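Thiamin pyrophosphokinase (Geobacillus thermodenitrificans, PDB 3K94) probably catalyses the ATP-dependent pyrophosphorylation of thiamin to thiamin diphosphate. Local coordinates at residues I2-G7 with R18-E23; I124-V127 with V132-V135; P73-K76 with E82-L85. All blocks are in the same frame, centred on the assembly; numbering follows the deposited sequence.

Contact 1: residues I2-G7 with R18-E23; sequences IIHIVG and RFYDGE
Strand 4-6 lies inside the parallel part of the large sheet, between strands 28-30 and 97-99, and here it meets the long connection that leads from it to strand 28-30. The contact is carried by His-4 on the strand and Tyr-20 in the connection, just past the 3-10 segment 18-19. Their backbones stand well apart, with 8.3 Å between His-4 CA and Tyr-20 CA, and the imidazole bridges the gap. His-4 CG lies anti to its carbonyl carbon (chi1 -75°), which carries the ring off the strand toward the loop. The ring presents its ND1-CE1 edge to the Tyr-20 carbonyl, whose carbon and oxygen lie near the imidazole plane. His-4 CE1 is 2.9 Å from Tyr-20 O, and His-4 ND1 is almost as close to the same oxygen, at 3.0 Å. Beside the carbonyl, Tyr-20 CB rests 3.8 Å from His-4 CE1. The two side chains cross at about a right angle, and the phenol runs on away from the strand, so the tyrosine meets the histidine with its backbone oxygen and its CB and not with its hydroxyl. Beyond the pair, His-4 NE2 is hydrogen-bonded to NH1 of Arg-97 on strand 97-99, and Phe-99 of that strand packs edge-to-face with both rings. Trp-27 makes a further edge-to-face contact with the imidazole, while its NE1 is bound by the neighbouring Asp-21 OD1. The buried imidazole thus has NE2 turned to a guanidinium and the adjoining ND1-CE1 edge to a main-chain carbonyl. The arginine can only donate, so NE2 acts as the acceptor, and the nearby positive charge would probably disfavour protonation there.

Contact 2: residues I124-V127 with V132-V135; sequences IEIV and VLTV
Glu-125 sends CG anti to its carbonyl carbon (chi1 -53°) and stays extended beyond it, which draws the chain across Val-132. Val-132 in turn holds CG2 anti to its backbone N, and this methyl sits over the flat face of the carboxylate, 3.6 Å from Glu-125 CD and nearly as near to both oxygens. Thr-134 lies alongside, pointing the same way, its CG2 3.8 Å from Glu-125 CG. These two strands form a beta hairpin that joins the parallel half of the sheet to its antiparallel half. Ile-126 and Leu-133 are the hydrogen-bonded pair: Ile-126 N reaches Leu-133 O at 2.9 Å, and Leu-133 N reaches Ile-126 O at 2.8 Å, both nearly straight at 162°. Their side chains take the other face, under Leu-116 of helix 106-118, where Phe-110 of the second subunit packs on Leu-133. Farther from the turn a water spans the strands, lying 2.8 Å from Ile-124 O, to which it can donate, and accepting from Val-135 N (2.9 Å). Glu-125 OE1 forms a salt bridge with Arg-97 NE on the adjacent strand. With the carboxylate gone, as in an alanine at this position, the Arg-97 guanidinium is likely to lose its acidic mate and the Val-132 methyl its cover. The glutamate therefore works twice, its carbons and carboxylate face covering aliphatic neighbours while OE1 probably offsets the charge of Arg-97.

Contact 3: residues P73-K76 with E82-L85; sequences PAEK and EIAL
Ile-83, on the first turns of helix 80-88, touches the loop 73-76 with two of its methyl groups. CG2 faces the carboxylate of Glu-75, 3.6 Å from Glu-75 CD and about as near to both oxygens, with the two side chains set at a slant to each other. CD1, on the other branch, reaches the backbone, 3.7 Å from Pro-73 O and 4.3 Å from Ala-74 CA. The split follows from the first torsion of Ile-83 (chi1 57°), which puts CG1 between the backbone N and the carbonyl carbon and leaves CG2 anti to that carbon. Glu-75, extended beyond CG, turns the flat face of its carboxylate onto the methyl. In the next shell, Asp-50 OD1 accepts a hydrogen bond from Ala-74 N, tying the loop to Asp-50, while Thr-79 OG1 accepts one from Glu-82 N in the opening turn of the helix. Phe-48 of strand 46-48 and Lys-78 also pack on Ile-83. No hydrogen bond or salt bridge joins the loop to this part of the helix, so the junction between strand 71-72 and helix 80-88 rests here on van der Waals packing of one buried isoleucine beneath an exposed carboxylate.

Overall arrangement
Contact 2 is the innermost, about 4 Å from the chain centre, measured centre to centre, and it alone has paired strands with backbone hydrogen bonds. Contact 1 reaches the same sheet but ties a strand to a loop through a polar ring edge; contact 3, about 17 Å out, is a partly exposed loop-to-helix contact in which isoleucine methyls pack on a carboxylate and a backbone carbonyl, without hydrogen bonds. Arg-97 serves contacts 1 and 2 alike, bound to His-4 and Glu-125, and Tyr-20 OH also packs 3.7 Å from Val-127 CG1. The helix of contact 3 lies over the sheet: Ile-5 CD1 is 4.1 Å from Ala-84 O, and Ile-124 CD1 is equally close to Leu-85 CD1.

Contact 1: residues I2-G7 with R18-E23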
loop_
_atom_site.group_PDB
_atom_site.type_symbol
_atom_site.label_atom_id
_atom_site.label_comp_id
_atom_site.label_asym_id
_atom_site.label_seq_id
_atom_site.Cartn_x
_atom_site.Cartn_y
_atom_site.Cartn_z
ATOM N N ILE B 2 -5.564 -4.235 25.008
ATOM C CA ILE B 2 -5.365 -3.873 23.613
ATOM C C ILE B 2 -4.015 -3.191 23.437
ATOM O O ILE B 2 -3.664 -2.284 24.191
ATOM C CB ILE B 2 -6.473 -2.946 23.151
ATOM C CG1 ILE B 2 -7.758 -3.751 22.965
ATOM C CG2 ILE B 2 -6.068 -2.223 21.870
ATOM C CD1 ILE B 2 -8.892 -2.943 22.411
ATOM N N ILE B 3 -3.244 -3.640 22.457
ATOM C CA ILE B 3 -1.932 -3.038 22.223
ATOM C C ILE B 3 -1.905 -2.158 20.978
ATOM O O ILE B 3 -2.147 -2.624 19.876
ATOM C CB ILE B 3 -0.822 -4.098 22.151
ATOM C CG1 ILE B 3 -0.700 -4.808 23.501
ATOM C CG2 ILE B 3 0.506 -3.458 21.757
ATOM C CD1 ILE B 3 0.277 -5.954 23.494
ATOM N N HIS B 4 -1.599 -0.881 21.177
ATOM C CA HIS B 4 -1.501 0.077 20.084
ATOM C C HIS B 4 -0.054 0.492 19.848
ATOM O O HIS B 4 0.555 1.172 20.679
ATOM C CB HIS B 4 -2.366 1.293 20.391
ATOM C CG HIS B 4 -3.827 1.034 20.219
ATOM N ND1 HIS B 4 -4.796 1.943 20.582
ATOM C CD2 HIS B 4 -4.484 -0.039 19.716
ATOM C CE1 HIS B 4 -5.986 1.449 20.293
ATOM N NE2 HIS B 4 -5.824 0.247 19.767
ATOM N N ILE B 5 0.490 0.068 18.712
ATOM C CA ILE B 5 1.863 0.379 18.346
ATOM C C ILE B 5 1.898 1.553 17.374
ATOM O O ILE B 5 1.223 1.539 16.360
ATOM C CB ILE B 5 2.553 -0.835 17.711
ATOM C CG1 ILE B 5 2.457 -2.047 18.650
ATOM C CG2 ILE B 5 3.985 -0.501 17.370
ATOM C CD1 ILE B 5 3.024 -3.343 18.098
ATOM N N VAL B 6 2.687 2.568 17.694
ATOM C CA VAL B 6 2.778 3.753 16.857
ATOM C C VAL B 6 4.188 3.870 16.297
ATOM O O VAL B 6 5.154 4.103 17.040
ATOM C CB VAL B 6 2.409 5.028 17.645
ATOM C CG1 VAL B 6 2.474 6.245 16.745
ATOM C CG2 VAL B 6 1.026 4.876 18.266
ATOM N N GLY B 7 4.290 3.672 14.990
ATOM C CA GLY B 7 5.552 3.731 14.265
ATOM C C GLY B 7 5.801 5.098 13.647
ATOM O O GLY B 7 5.038 6.042 13.888
ATOM N N ARG B 18 -6.232 10.240 20.306
ATOM C CA ARG B 18 -7.122 10.378 21.443
ATOM C C ARG B 18 -8.353 9.510 21.254
ATOM O O ARG B 18 -8.955 9.050 22.219
ATOM C CB ARG B 18 -7.532 11.830 21.642
ATOM C CG ARG B 18 -6.388 12.739 22.045
ATOM C CD ARG B 18 -6.855 14.175 22.086
ATOM N NE ARG B 18 -7.943 14.389 21.139
ATOM C CZ ARG B 18 -8.365 15.584 20.738
ATOM N NH1 ARG B 18 -7.785 16.685 21.201
ATOM N NH2 ARG B 18 -9.367 15.675 19.872
ATOM N N PHE B 19 -8.729 9.271 20.007
ATOM C CA PHE B 19 -9.938 8.488 19.767
ATOM C C PHE B 19 -9.658 6.998 19.793
ATOM O O PHE B 19 -10.579 6.189 19.755
ATOM C CB PHE B 19 -10.636 8.931 18.479
ATOM C CG PHE B 19 -11.213 10.315 18.571
ATOM C CD1 PHE B 19 -12.269 10.581 19.435
ATOM C CD2 PHE B 19 -10.684 11.358 17.826
ATOM C CE1 PHE B 19 -12.796 11.855 19.545
ATOM C CE2 PHE B 19 -11.213 12.635 17.925
ATOM C CZ PHE B 19 -12.269 12.884 18.790
ATOM N N TYR B 20 -8.380 6.644 19.892
ATOM C CA TYR B 20 -7.989 5.246 20.022
ATOM C C TYR B 20 -7.457 4.937 21.413
ATOM O O TYR B 20 -6.884 3.878 21.643
ATOM C CB TYR B 20 -6.956 4.869 18.954
ATOM C CG TYR B 20 -7.570 4.786 17.576
ATOM C CD1 TYR B 20 -8.112 3.596 17.106
ATOM C CD2 TYR B 20 -7.652 5.912 16.764
ATOM C CE1 TYR B 20 -8.695 3.526 15.838
ATOM C CE2 TYR B 20 -8.247 5.852 15.511
ATOM C CZ TYR B 20 -8.750 4.658 15.053
ATOM O OH TYR B 20 -9.324 4.612 13.809
ATOM N N ASP B 21 -7.651 5.865 22.342
ATOM C CA ASP B 21 -7.136 5.700 23.706
ATOM C C ASP B 21 -8.221 5.132 24.620
ATOM O O ASP B 21 -9.398 5.306 24.366
ATOM C CB ASP B 21 -6.630 7.043 24.235
ATOM C CG ASP B 21 -5.987 6.935 25.608
ATOM O OD1 ASP B 21 -5.365 5.893 25.921
ATOM O OD2 ASP B 21 -6.103 7.912 26.366
ATOM N N GLY B 22 -7.828 4.442 25.680
ATOM C CA GLY B 22 -8.799 3.882 26.607
ATOM C C GLY B 22 -8.075 3.141 27.710
ATOM O O GLY B 22 -6.878 2.865 27.583
ATOM N N GLU B 23 -8.776 2.808 28.791
ATOM C CA GLU B 23 -8.088 2.215 29.938
ATOM C C GLU B 23 -7.569 0.794 29.675
ATOM O O GLU B 23 -6.707 0.308 30.402
ATOM C CB GLU B 23 -8.951 2.279 31.207
ATOM C CG GLU B 23 -10.256 1.518 31.109
ATOM C CD GLU B 23 -11.069 1.600 32.389
ATOM O OE1 GLU B 23 -12.094 0.887 32.483
ATOM O OE2 GLU B 23 -10.681 2.374 33.296
#

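Contact 2: residues I124-V127 with V132-V135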
loop_
_atom_site.group_PDB
_atom_site.type_symbol
_atom_site.label_atom_id
_atom_site.label_comp_id
_atom_site.label_asym_id
_atom_site.label_seq_id
_atom_site.Cartn_x
_atom_site.Cartn_y
_atom_site.Cartn_z
ATOM N N ILE B 124 -4.610 -8.491 14.230
ATOM C CA ILE B 124 -3.756 -7.317 14.074
ATOM C C ILE B 124 -4.382 -6.443 13.000
ATOM O O ILE B 124 -4.846 -6.958 11.998
ATOM C CB ILE B 124 -2.304 -7.713 13.697
ATOM C CG1 ILE B 124 -1.760 -8.758 14.678
ATOM C CG2 ILE B 124 -1.383 -6.493 13.665
ATOM C CD1 ILE B 124 -0.666 -9.611 14.104
ATOM N N GLU B 125 -4.462 -5.136 13.238
ATOM C CA GLU B 125 -4.955 -4.200 12.225
ATOM C C GLU B 125 -3.853 -3.210 11.871
ATOM O O GLU B 125 -3.127 -2.745 12.735
ATOM C CB GLU B 125 -6.147 -3.384 12.727
ATOM C CG GLU B 125 -7.321 -4.162 13.296
ATOM C CD GLU B 125 -8.506 -3.247 13.615
ATOM O OE1 GLU B 125 -8.280 -2.081 14.005
ATOM O OE2 GLU B 125 -9.663 -3.685 13.462
ATOM N N ILE B 126 -3.724 -2.873 10.602
ATOM C CA ILE B 126 -3.004 -1.660 10.252
ATOM C C ILE B 126 -4.031 -0.537 10.115
ATOM O O ILE B 126 -5.047 -0.681 9.411
ATOM C CB ILE B 126 -2.223 -1.838 8.932
ATOM C CG1 ILE B 126 -1.032 -2.778 9.153
ATOM C CG2 ILE B 126 -1.769 -0.487 8.396
ATOM C CD1 ILE B 126 -0.267 -3.132 7.874
ATOM N N VAL B 127 -3.780 0.582 10.777
ATOM C CA VAL B 127 -4.741 1.677 10.782
ATOM C C VAL B 127 -4.100 3.011 10.438
ATOM O O VAL B 127 -3.048 3.361 10.983
ATOM C CB VAL B 127 -5.347 1.847 12.186
ATOM C CG1 VAL B 127 -6.370 2.992 12.184
ATOM C CG2 VAL B 127 -5.938 0.524 12.672
ATOM N N VAL B 132 -8.431 0.743 7.500
ATOM C CA VAL B 132 -8.051 -0.309 8.409
ATOM C C VAL B 132 -7.825 -1.529 7.536
ATOM O O VAL B 132 -8.680 -1.913 6.752
ATOM C CB VAL B 132 -9.107 -0.575 9.514
ATOM C CG1 VAL B 132 -10.477 -0.769 8.897
ATOM C CG2 VAL B 132 -8.725 -1.800 10.313
ATOM N N LEU B 133 -6.646 -2.119 7.657
ATOM C CA LEU B 133 -6.278 -3.247 6.816
ATOM C C LEU B 133 -6.021 -4.449 7.702
ATOM O O LEU B 133 -5.378 -4.332 8.746
ATOM C CB LEU B 133 -5.055 -2.892 5.946
ATOM C CG LEU B 133 -4.501 -3.918 4.946
ATOM C CD1 LEU B 133 -3.656 -3.217 3.903
ATOM C CD2 LEU B 133 -3.675 -4.992 5.664
ATOM N N THR B 134 -6.574 -5.589 7.297
ATOM C CA THR B 134 -6.468 -6.828 8.045
ATOM C C THR B 134 -6.338 -8.001 7.076
ATOM O O THR B 134 -6.783 -7.927 5.926
ATOM C CB THR B 134 -7.706 -7.078 8.951
ATOM O OG1 THR B 134 -8.915 -7.034 8.170
ATOM C CG2 THR B 134 -7.788 -6.049 10.065
ATOM N N VAL B 135 -5.726 -9.085 7.543
ATOM C CA VAL B 135 -5.644 -10.314 6.755
ATOM C C VAL B 135 -6.228 -11.457 7.578
ATOM O O VAL B 135 -6.175 -11.431 8.809
ATOM C CB VAL B 135 -4.191 -10.631 6.315
ATOM C CG1 VAL B 135 -3.606 -9.463 5.503
ATOM C CG2 VAL B 135 -3.335 -10.921 7.519
HETATM O O HOH W 1 -4.430 -8.953 10.109
#

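Contact 3: residues P73-K76 with E82-L85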
loop_
_atom_site.group_PDB
_atom_site.type_symbol
_atom_site.label_atom_id
_atom_site.label_comp_id
_atom_site.label_asym_id
_atom_site.label_seq_id
_atom_site.Cartn_x
_atom_site.Cartn_y
_atom_site.Cartn_z
ATOM N N PRO B 73 16.654 -1.674 21.544
ATOM C CA PRO B 73 17.450 -1.175 20.421
ATOM C C PRO B 73 17.084 -1.868 19.120
ATOM O O PRO B 73 16.569 -2.985 19.146
ATOM C CB PRO B 73 18.880 -1.530 20.834
ATOM C CG PRO B 73 18.722 -2.725 21.700
ATOM C CD PRO B 73 17.453 -2.496 22.468
ATOM N N ALA B 74 17.333 -1.197 18.000
ATOM C CA ALA B 74 17.134 -1.798 16.698
ATOM C C ALA B 74 17.989 -3.050 16.574
ATOM O O ALA B 74 19.089 -3.125 17.127
ATOM C CB ALA B 74 17.470 -0.804 15.595
ATOM N N GLU B 75 17.473 -4.038 15.856
ATOM C CA GLU B 75 18.194 -5.280 15.648
ATOM C C GLU B 75 18.554 -5.440 14.181
ATOM O O GLU B 75 17.797 -5.017 13.301
ATOM C CB GLU B 75 17.349 -6.462 16.108
ATOM C CG GLU B 75 17.026 -6.460 17.600
ATOM C CD GLU B 75 16.157 -7.640 18.008
ATOM O OE1 GLU B 75 16.145 -8.661 17.282
ATOM O OE2 GLU B 75 15.486 -7.547 19.057
ATOM N N LYS B 76 19.707 -6.052 13.916
ATOM C CA LYS B 76 20.119 -6.321 12.542
ATOM C C LYS B 76 19.118 -7.231 11.831
ATOM O O LYS B 76 18.650 -8.221 12.399
ATOM C CB LYS B 76 21.506 -6.966 12.510
ATOM C CG LYS B 76 22.638 -6.075 12.993
ATOM C CD LYS B 76 23.815 -6.106 12.019
ATOM C CE LYS B 76 24.227 -7.529 11.665
ATOM N NZ LYS B 76 24.777 -8.263 12.835
ATOM N N GLU B 82 8.754 -4.691 13.294
ATOM C CA GLU B 82 8.778 -6.144 13.391
ATOM C C GLU B 82 9.126 -6.598 14.807
ATOM O O GLU B 82 8.414 -7.410 15.392
ATOM C CB GLU B 82 9.781 -6.746 12.402
ATOM C CG GLU B 82 9.993 -8.229 12.622
ATOM C CD GLU B 82 10.764 -8.889 11.500
ATOM O OE1 GLU B 82 11.531 -8.189 10.811
ATOM O OE2 GLU B 82 10.605 -10.111 11.309
ATOM N N ILE B 83 10.206 -6.069 15.368
ATOM C CA ILE B 83 10.550 -6.475 16.725
ATOM C C ILE B 83 9.447 -6.076 17.693
ATOM O O ILE B 83 9.111 -6.852 18.601
ATOM C CB ILE B 83 11.955 -5.994 17.202
ATOM C CG1 ILE B 83 12.103 -4.476 17.110
ATOM C CG2 ILE B 83 13.055 -6.672 16.393
ATOM C CD1 ILE B 83 13.523 -4.007 17.393
ATOM N N ALA B 84 8.856 -4.896 17.481
ATOM C CA ALA B 84 7.733 -4.476 18.325
ATOM C C ALA B 84 6.574 -5.466 18.218
ATOM O O ALA B 84 6.023 -5.907 19.219
ATOM C CB ALA B 84 7.276 -3.049 17.979
ATOM N N LEU B 85 6.217 -5.835 16.994
ATOM C CA LEU B 85 5.106 -6.757 16.811
ATOM C C LEU B 85 5.434 -8.157 17.347
ATOM O O LEU B 85 4.590 -8.786 17.988
ATOM C CB LEU B 85 4.669 -6.829 15.353
ATOM C CG LEU B 85 3.456 -7.729 15.107
ATOM C CD1 LEU B 85 2.196 -7.220 15.825
ATOM C CD2 LEU B 85 3.233 -7.857 13.632
#